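Local coordinates for uncharacterized protein (Yersinia pestis, PDB 4RGI) that is of unknown function but folds as a small KTSC domain, an alpha-beta sandwich of two helices packed on an antiparallel sheet, at residues A[57-60]-A[61-65]; A[17-21]-A[22-26]; A[41-44]-A[45-49]. All coordinates share one frame; numbering follows the deposited sequence. Where two conformers were deposited one is given.

Contact 1: A[57-60]-A[61-65]; sequences RFFD and GVIKG
With chi1 of Phe58 at -174° and of Phe59 at 171°, each ring turns toward the side chains four and five residues on, Val62 for Phe58, and Ile63 and Lys64 for Phe59. Val62 CG2 sits above the centre of the Phe58 ring, a CH-pi contact at 3.8 Å from the centroid, while Val62 CG1 reaches Phe58 CZ at 3.7 Å. Ile63 and Lys64 each cross the Phe59 side chain at about a right angle: Lys64 CB lies over one ring face, offset toward the rim, and Ile63 CB comes to 3.7 Å from Phe59 CD1. A bend at chi3 (-78°) then turns the lysine back, its NZ forming a salt bridge with Asp60 OD1 at 2.8 Å from above the carboxylate plane. Arg13 takes the other oxygen, OD2, in a second, so the carboxylate is held at both oxygens. Phe59 O takes two backbone donors, Ile63 N and, at 2.9 Å, Lys64 N; the latter closes a wider, pi-type turn. A water donates to both Asp60 O and Lys64 O across the same turn. The Phe58 ring meets Phe49 of helix 43-51, whereas Phe59 packs edge-to-face on Phe30, tying helix 55-63 to strand 25-30.

Contact 2: A[17-21]-A[22-26]; sequences IGYDP and DNRML
Asp20 is faced by two residues at once, Arg24 and Met25, which makes a G1 beta bulge at the tip of this hairpin; Arg24 takes up positive phi (51°). Asp20 and Met25 form a hydrogen-bonded antiparallel pair: Asp20 N gives a nearly straight bond to Met25 O at 2.8 Å, and Met25 N, a selenomethionine nitrogen, returns one to Asp20 O at 3.1 Å. The aspartate side chain reaches over the turn, chi1 at -179° carrying its carboxylate toward Asp22 and Asn23. Asp22 N bonds to Asp20 OD1 at 3.2 Å, coming from above the carboxylate plane. Asp22 OD2 lies only 4.1 Å from Asp20 OD1, a like-charge approach that may raise the affinity of either group for a proton. On the face that carries Tyr19 and Leu26, Tyr19 leans over the second strand, CD1 3.2 Å from Met25 O, and crosses Arg24 obliquely, its hydroxyl bonding Val41 O. Leu26 CD1 packs 3.8 Å from Ile17 CG2, beneath helix 43-51, and the Tyr19 ring stacks on His46. The short turn closed by this bulge is a classic beta-hairpin connection, here joining strands 14-20 and 25-30 of the antiparallel sheet.

Contact 3: A[41-44]-A[45-49]; sequences VPER and AHQNF
Arg44 slants across Asn48 in the first turn of helix 43-51, whose N-cap position is taken by Pro42. From CB, which leaves the backbone beside Ala45 N, the chain passes to CG, 4.0 Å from Asn48 ND2. A bend at chi2 (56°) then folds it over the helix toward the following turn. CD runs between two amides, nearing Gln47 OE1 and Asn48 OD1; NE continues past Asn48. At the tip, Asn48 OD1 sits over the centre of one guanidinium face, 3.3 Å from Arg44 CZ, while Gln47 OE1 approaches the edge in plane, 3.5 Å from Arg44 NH1. Both amides stand steeply to the guanidinium, 68° for Asn48 and 80° for Gln47, but one oxygen lies over its face and the other at its edge. The oxygen over the face would favour the positive charge electrostatically, although NE and Asn48 OD1 are not hydrogen-bonded.

Backbone bonds hold the turn beneath these groups. Gln47 N donates to Glu43 O and Asn48 N to Arg44 O, each at 3.0 Å, whereas Pro42 O receives only weak bonds from Ala45 N and His46 N. On a flank of the helix nearer the protein interior, His46 touches Ile17 and Leu26, and Phe49 reaches Leu26 and Ile28 of the sheet. Apolar packing finishes the start of the helix: the Ala45 methyl meets two side chains from the entering loop, with Ala45 CB 3.8 Å from Val41 CG1 and 3.9 Å from Pro42 CG.

Along the chain the order is contact 2, contact 3, contact 1, with the hairpin of strands 14-20 and 25-30 coming first and helices 43-51 and 55-63 following. Centres lie about 9 Å apart for contacts 2 and 3, 12 Å for contacts 1 and 3, and 16 Å for contacts 1 and 2, which fall on opposite sides of the chain's centre. Contact 3 therefore joins the other two: Arg24 O and Val41 N probably bond at 2.9 Å, and Ala45 O approaches Phe58 CZ at 3.6 Å. Contacts 1 and 2 still touch through Ile63 and Leu26, so both helices and the sheet share one compact core.

Contact 1: A[57-60]-A[61-65]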
loop_
_atom_site.group_PDB
_atom_site.type_symbol
_atom_site.label_atom_id
_atom_site.label_comp_id
_atom_site.label_asym_id
_atom_site.label_seq_id
_atom_site.Cartn_x
_atom_site.Cartn_y
_atom_site.Cartn_z
ATOM N N ARG A 57 -3.683 1.356 10.622
ATOM C CA ARG A 57 -3.912 0.118 11.352
ATOM C C ARG A 57 -3.871 -1.069 10.424
ATOM O O ARG A 57 -3.310 -2.116 10.763
ATOM C CB ARG A 57 -5.257 0.142 12.081
ATOM C CG ARG A 57 -5.550 -1.171 12.815
ATOM C CD ARG A 57 -6.908 -1.170 13.534
ATOM N NE ARG A 57 -7.288 -2.518 13.962
ATOM C CZ ARG A 57 -6.989 -3.029 15.150
ATOM N NH1 ARG A 57 -6.315 -2.305 16.040
ATOM N NH2 ARG A 57 -7.367 -4.266 15.450
ATOM N N PHE A 58 -4.476 -0.909 9.253
ATOM C CA PHE A 58 -4.495 -1.998 8.282
ATOM C C PHE A 58 -3.083 -2.259 7.779
ATOM O O PHE A 58 -2.664 -3.401 7.675
ATOM C CB PHE A 58 -5.424 -1.697 7.110
ATOM C CG PHE A 58 -5.583 -2.855 6.162
ATOM C CD1 PHE A 58 -4.664 -3.074 5.148
ATOM C CD2 PHE A 58 -6.641 -3.721 6.298
ATOM C CE1 PHE A 58 -4.797 -4.139 4.289
ATOM C CE2 PHE A 58 -6.781 -4.792 5.438
ATOM C CZ PHE A 58 -5.860 -5.000 4.433
ATOM N N PHE A 59 -2.341 -1.201 7.472
ATOM C CA PHE A 59 -0.957 -1.396 7.063
ATOM C C PHE A 59 -0.190 -2.160 8.136
ATOM O O PHE A 59 0.506 -3.131 7.851
ATOM C CB PHE A 59 -0.265 -0.075 6.783
ATOM C CG PHE A 59 1.204 -0.215 6.572
ATOM C CD1 PHE A 59 1.696 -0.842 5.442
ATOM C CD2 PHE A 59 2.097 0.258 7.506
ATOM C CE1 PHE A 59 3.055 -0.975 5.244
ATOM C CE2 PHE A 59 3.465 0.126 7.316
ATOM C CZ PHE A 59 3.948 -0.490 6.193
ATOM N N ASP A 60 -0.326 -1.733 9.384
ATOM C CA ASP A 60 0.414 -2.382 10.469
ATOM C C ASP A 60 0.036 -3.845 10.661
ATOM O O ASP A 60 0.895 -4.681 10.955
ATOM C CB ASP A 60 0.202 -1.637 11.794
ATOM C CG ASP A 60 0.999 -0.359 11.880
ATOM O OD1 ASP A 60 2.008 -0.247 11.159
ATOM O OD2 ASP A 60 0.629 0.532 12.678
ATOM N N GLY A 61 -1.240 -4.165 10.487
ATOM C CA GLY A 61 -1.721 -5.498 10.805
ATOM C C GLY A 61 -1.652 -6.513 9.681
ATOM O O GLY A 61 -1.570 -7.727 9.931
ATOM N N VAL A 62 -1.678 -6.033 8.439
ATOM C CA VAL A 62 -1.846 -6.930 7.305
ATOM C C VAL A 62 -0.700 -6.887 6.304
ATOM O O VAL A 62 -0.387 -7.897 5.674
ATOM C CB VAL A 62 -3.163 -6.612 6.577
ATOM C CG1 VAL A 62 -3.403 -7.564 5.429
ATOM C CG2 VAL A 62 -4.314 -6.665 7.565
ATOM N N ILE A 63 -0.077 -5.722 6.155
ATOM C CA ILE A 63 0.912 -5.551 5.089
ATOM C C ILE A 63 2.342 -5.551 5.627
ATOM O O ILE A 63 3.206 -6.264 5.116
ATOM C CB ILE A 63 0.683 -4.233 4.302
ATOM C CG1 ILE A 63 -0.746 -4.146 3.764
ATOM C CG2 ILE A 63 1.714 -4.096 3.172
ATOM C CD1 ILE A 63 -1.084 -5.263 2.816
ATOM N N LYS A 64 2.580 -4.751 6.661
ATOM C CA LYS A 64 3.934 -4.490 7.136
ATOM C C LYS A 64 4.621 -5.788 7.510
ATOM O O LYS A 64 4.107 -6.556 8.309
ATOM C CB LYS A 64 3.911 -3.534 8.347
ATOM C CG LYS A 64 5.299 -3.169 8.872
ATOM C CD LYS A 64 5.236 -2.698 10.312
ATOM C CE LYS A 64 4.760 -1.289 10.379
ATOM N NZ LYS A 64 4.734 -0.772 11.782
ATOM N N GLY A 65 5.755 -6.056 6.876
ATOM C CA GLY A 65 6.549 -7.222 7.197
ATOM C C GLY A 65 5.970 -8.538 6.745
ATOM O O GLY A 65 6.526 -9.592 7.041
HETATM O O HOH W 1 1.633 -6.885 9.421
#

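Contact 2: A[17-21]-A[22-26]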
loop_
_atom_site.group_PDB
_atom_site.type_symbol
_atom_site.label_atom_id
_atom_site.label_comp_id
_atom_site.label_asym_id
_atom_site.label_seq_id
_atom_site.Cartn_x
_atom_site.Cartn_y
_atom_site.Cartn_z
ATOM N N ILE A 17 -2.051 5.274 -2.310
ATOM C CA ILE A 17 -1.933 3.825 -2.447
ATOM C C ILE A 17 -2.281 3.446 -3.855
ATOM O O ILE A 17 -3.315 3.876 -4.361
ATOM C CB ILE A 17 -2.876 3.070 -1.490
ATOM C CG1 ILE A 17 -2.560 3.395 -0.034
ATOM C CG2 ILE A 17 -2.773 1.552 -1.701
ATOM C CD1 ILE A 17 -3.615 2.873 0.934
ATOM N N GLY A 18 -1.436 2.632 -4.487
ATOM C CA GLY A 18 -1.743 2.117 -5.812
ATOM C C GLY A 18 -1.613 0.607 -5.868
ATOM O O GLY A 18 -0.950 0.014 -5.029
ATOM N N TYR A 19 -2.261 -0.016 -6.847
ATOM C CA TYR A 19 -2.170 -1.457 -6.990
ATOM C C TYR A 19 -2.148 -1.840 -8.464
ATOM O O TYR A 19 -2.923 -1.316 -9.273
ATOM C CB TYR A 19 -3.324 -2.146 -6.273
ATOM C CG TYR A 19 -3.251 -3.657 -6.311
ATOM C CD1 TYR A 19 -2.324 -4.350 -5.541
ATOM C CD2 TYR A 19 -4.100 -4.389 -7.122
ATOM C CE1 TYR A 19 -2.250 -5.749 -5.585
ATOM C CE2 TYR A 19 -4.044 -5.784 -7.160
ATOM C CZ TYR A 19 -3.108 -6.456 -6.406
ATOM O OH TYR A 19 -3.061 -7.842 -6.457
ATOM N N ASP A 20 -1.221 -2.731 -8.797
ATOM C CA ASP A 20 -1.057 -3.255 -10.154
ATOM C C ASP A 20 -1.507 -4.706 -10.148
ATOM O O ASP A 20 -0.780 -5.576 -9.680
ATOM C CB ASP A 20 0.411 -3.110 -10.579
ATOM C CG ASP A 20 0.685 -3.599 -11.988
ATOM O OD1 ASP A 20 -0.223 -4.136 -12.658
ATOM O OD2 ASP A 20 1.844 -3.445 -12.412
ATOM N N PRO A 21 -2.726 -4.974 -10.636
ATOM C CA PRO A 21 -3.271 -6.331 -10.543
ATOM C C PRO A 21 -2.473 -7.341 -11.360
ATOM O O PRO A 21 -2.466 -8.518 -11.018
ATOM C CB PRO A 21 -4.689 -6.173 -11.094
ATOM C CG PRO A 21 -4.599 -5.002 -11.994
ATOM C CD PRO A 21 -3.626 -4.065 -11.366
ATOM N N ASP A 22 -1.798 -6.882 -12.407
ATOM C CA ASP A 22 -1.032 -7.778 -13.260
ATOM C C ASP A 22 0.207 -8.329 -12.557
ATOM O O ASP A 22 0.459 -9.531 -12.595
ATOM C CB ASP A 22 -0.629 -7.065 -14.550
ATOM C CG ASP A 22 -1.831 -6.652 -15.382
ATOM O OD1 ASP A 22 -2.887 -7.321 -15.283
ATOM O OD2 ASP A 22 -1.720 -5.657 -16.133
ATOM N N ASN A 23 0.969 -7.453 -11.911
ATOM C CA ASN A 23 2.188 -7.858 -11.226
ATOM C C ASN A 23 1.947 -8.169 -9.753
ATOM O O ASN A 23 2.879 -8.508 -9.027
ATOM C CB ASN A 23 3.253 -6.767 -11.351
ATOM C CG ASN A 23 3.416 -6.268 -12.773
ATOM O OD1 ASN A 23 3.110 -6.980 -13.726
ATOM N ND2 ASN A 23 3.896 -5.037 -12.923
ATOM N N ARG A 24 0.693 -8.049 -9.323
ATOM C CA ARG A 24 0.314 -8.211 -7.916
ATOM C C ARG A 24 1.181 -7.350 -7.007
ATOM O O ARG A 24 1.685 -7.805 -5.977
ATOM C CB ARG A 24 0.411 -9.671 -7.487
ATOM C CG ARG A 24 -0.144 -10.670 -8.494
ATOM C CD ARG A 24 -1.623 -10.531 -8.771
ATOM N NE ARG A 24 -2.176 -11.771 -9.330
ATOM C CZ ARG A 24 -1.955 -12.219 -10.567
ATOM N NH1 ARG A 24 -1.188 -11.537 -11.406
ATOM N NH2 ARG A 24 -2.502 -13.360 -10.971
HETATM N N MSE A 25 1.317 -6.088 -7.390
HETATM C CA MSE A 25 2.199 -5.168 -6.690
HETATM C C MSE A 25 1.430 -4.025 -6.056
HETATM O O MSE A 25 0.558 -3.441 -6.698
HETATM C CB MSE A 25 3.242 -4.638 -7.662
HETATM C CG MSE A 25 4.304 -3.746 -7.053
HETATM SE SE MSE A 25 5.726 -3.566 -8.353
HETATM C CE MSE A 25 4.848 -2.332 -9.590
ATOM N N LEU A 26 1.735 -3.733 -4.791
ATOM C CA LEU A 26 1.069 -2.685 -4.041
ATOM C C LEU A 26 2.056 -1.557 -3.816
ATOM O O LEU A 26 3.170 -1.815 -3.402
ATOM C CB LEU A 26 0.590 -3.224 -2.699
ATOM C CG LEU A 26 -0.092 -2.257 -1.750
ATOM C CD1 LEU A 26 -1.513 -1.968 -2.214
ATOM C CD2 LEU A 26 -0.101 -2.892 -0.402
#

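Contact 3: A[41-44]-A[45-49]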
loop_
_atom_site.group_PDB
_atom_site.type_symbol
_atom_site.label_atom_id
_atom_site.label_comp_id
_atom_site.label_asym_id
_atom_site.label_seq_id
_atom_site.Cartn_x
_atom_site.Cartn_y
_atom_site.Cartn_z
ATOM N N VAL A 41 1.194 -9.178 -3.522
ATOM C CA VAL A 41 0.023 -8.820 -2.734
ATOM C C VAL A 41 -1.243 -9.156 -3.506
ATOM O O VAL A 41 -1.417 -8.687 -4.630
ATOM C CB VAL A 41 0.053 -7.306 -2.386
ATOM C CG1 VAL A 41 -1.171 -6.895 -1.606
ATOM C CG2 VAL A 41 1.309 -6.992 -1.601
ATOM N N PRO A 42 -2.132 -9.967 -2.908
ATOM C CA PRO A 42 -3.365 -10.362 -3.581
ATOM C C PRO A 42 -4.351 -9.211 -3.703
ATOM O O PRO A 42 -4.369 -8.310 -2.875
ATOM C CB PRO A 42 -3.926 -11.461 -2.675
ATOM C CG PRO A 42 -3.374 -11.175 -1.351
ATOM C CD PRO A 42 -2.007 -10.598 -1.586
ATOM N N GLU A 43 -5.173 -9.250 -4.741
ATOM C CA GLU A 43 -6.091 -8.150 -4.992
ATOM C C GLU A 43 -7.061 -7.939 -3.829
ATOM O O GLU A 43 -7.398 -6.804 -3.509
ATOM C CB GLU A 43 -6.858 -8.393 -6.296
ATOM C CG GLU A 43 -7.803 -7.263 -6.673
ATOM C CD GLU A 43 -8.450 -7.463 -8.031
ATOM O OE1 GLU A 43 -8.053 -8.406 -8.749
ATOM O OE2 GLU A 43 -9.357 -6.677 -8.382
ATOM N N ARG A 44 -7.486 -9.019 -3.173
ATOM C CA ARG A 44 -8.392 -8.883 -2.044
ATOM C C ARG A 44 -7.784 -8.036 -0.932
ATOM O O ARG A 44 -8.489 -7.282 -0.279
ATOM C CB ARG A 44 -8.783 -10.255 -1.506
ATOM C CG ARG A 44 -9.747 -10.222 -0.314
ATOM C CD ARG A 44 -11.031 -9.446 -0.630
ATOM N NE ARG A 44 -11.992 -9.542 0.463
ATOM C CZ ARG A 44 -13.138 -8.861 0.509
ATOM N NH1 ARG A 44 -13.470 -8.045 -0.474
ATOM N NH2 ARG A 44 -13.952 -9.007 1.537
ATOM N N ALA A 45 -6.470 -8.151 -0.734
ATOM C CA ALA A 45 -5.768 -7.367 0.279
ATOM C C ALA A 45 -5.858 -5.904 -0.048
ATOM O O ALA A 45 -6.049 -5.076 0.830
ATOM C CB ALA A 45 -4.305 -7.784 0.374
ATOM N N HIS A 46 -5.696 -5.585 -1.324
ATOM C CA HIS A 46 -5.732 -4.201 -1.723
ATOM C C HIS A 46 -7.128 -3.637 -1.517
ATOM O O HIS A 46 -7.275 -2.535 -1.032
ATOM C CB HIS A 46 -5.309 -4.036 -3.171
ATOM C CG HIS A 46 -5.567 -2.670 -3.705
ATOM N ND1 HIS A 46 -6.460 -2.426 -4.726
ATOM C CD2 HIS A 46 -5.066 -1.461 -3.343
ATOM C CE1 HIS A 46 -6.487 -1.128 -4.977
ATOM N NE2 HIS A 46 -5.662 -0.518 -4.148
ATOM N N GLN A 47 -8.153 -4.402 -1.882
ATOM C CA GLN A 47 -9.525 -3.948 -1.691
ATOM C C GLN A 47 -9.817 -3.686 -0.215
ATOM O O GLN A 47 -10.367 -2.651 0.129
ATOM C CB GLN A 47 -10.512 -4.972 -2.252
ATOM C CG GLN A 47 -10.527 -5.066 -3.762
ATOM C CD GLN A 47 -11.442 -6.173 -4.213
ATOM O OE1 GLN A 47 -11.809 -7.041 -3.419
ATOM N NE2 GLN A 47 -11.836 -6.147 -5.479
ATOM N N ASN A 48 -9.432 -4.609 0.659
ATOM C CA ASN A 48 -9.622 -4.410 2.095
ATOM C C ASN A 48 -8.839 -3.216 2.659
ATOM O O ASN A 48 -9.291 -2.555 3.587
ATOM C CB ASN A 48 -9.228 -5.662 2.873
ATOM C CG ASN A 48 -10.196 -6.804 2.663
ATOM O OD1 ASN A 48 -11.320 -6.616 2.179
ATOM N ND2 ASN A 48 -9.765 -8.004 3.034
ATOM N N PHE A 49 -7.659 -2.978 2.112
ATOM C CA PHE A 49 -6.834 -1.823 2.460
ATOM C C PHE A 49 -7.603 -0.549 2.172
ATOM O O PHE A 49 -7.676 0.349 3.006
ATOM C CB PHE A 49 -5.539 -1.842 1.647
ATOM C CG PHE A 49 -4.390 -1.019 2.227
ATOM C CD1 PHE A 49 -4.512 -0.288 3.399
ATOM C CD2 PHE A 49 -3.171 -1.006 1.570
ATOM C CE1 PHE A 49 -3.425 0.442 3.903
ATOM C CE2 PHE A 49 -2.075 -0.279 2.060
ATOM C CZ PHE A 49 -2.211 0.459 3.230
#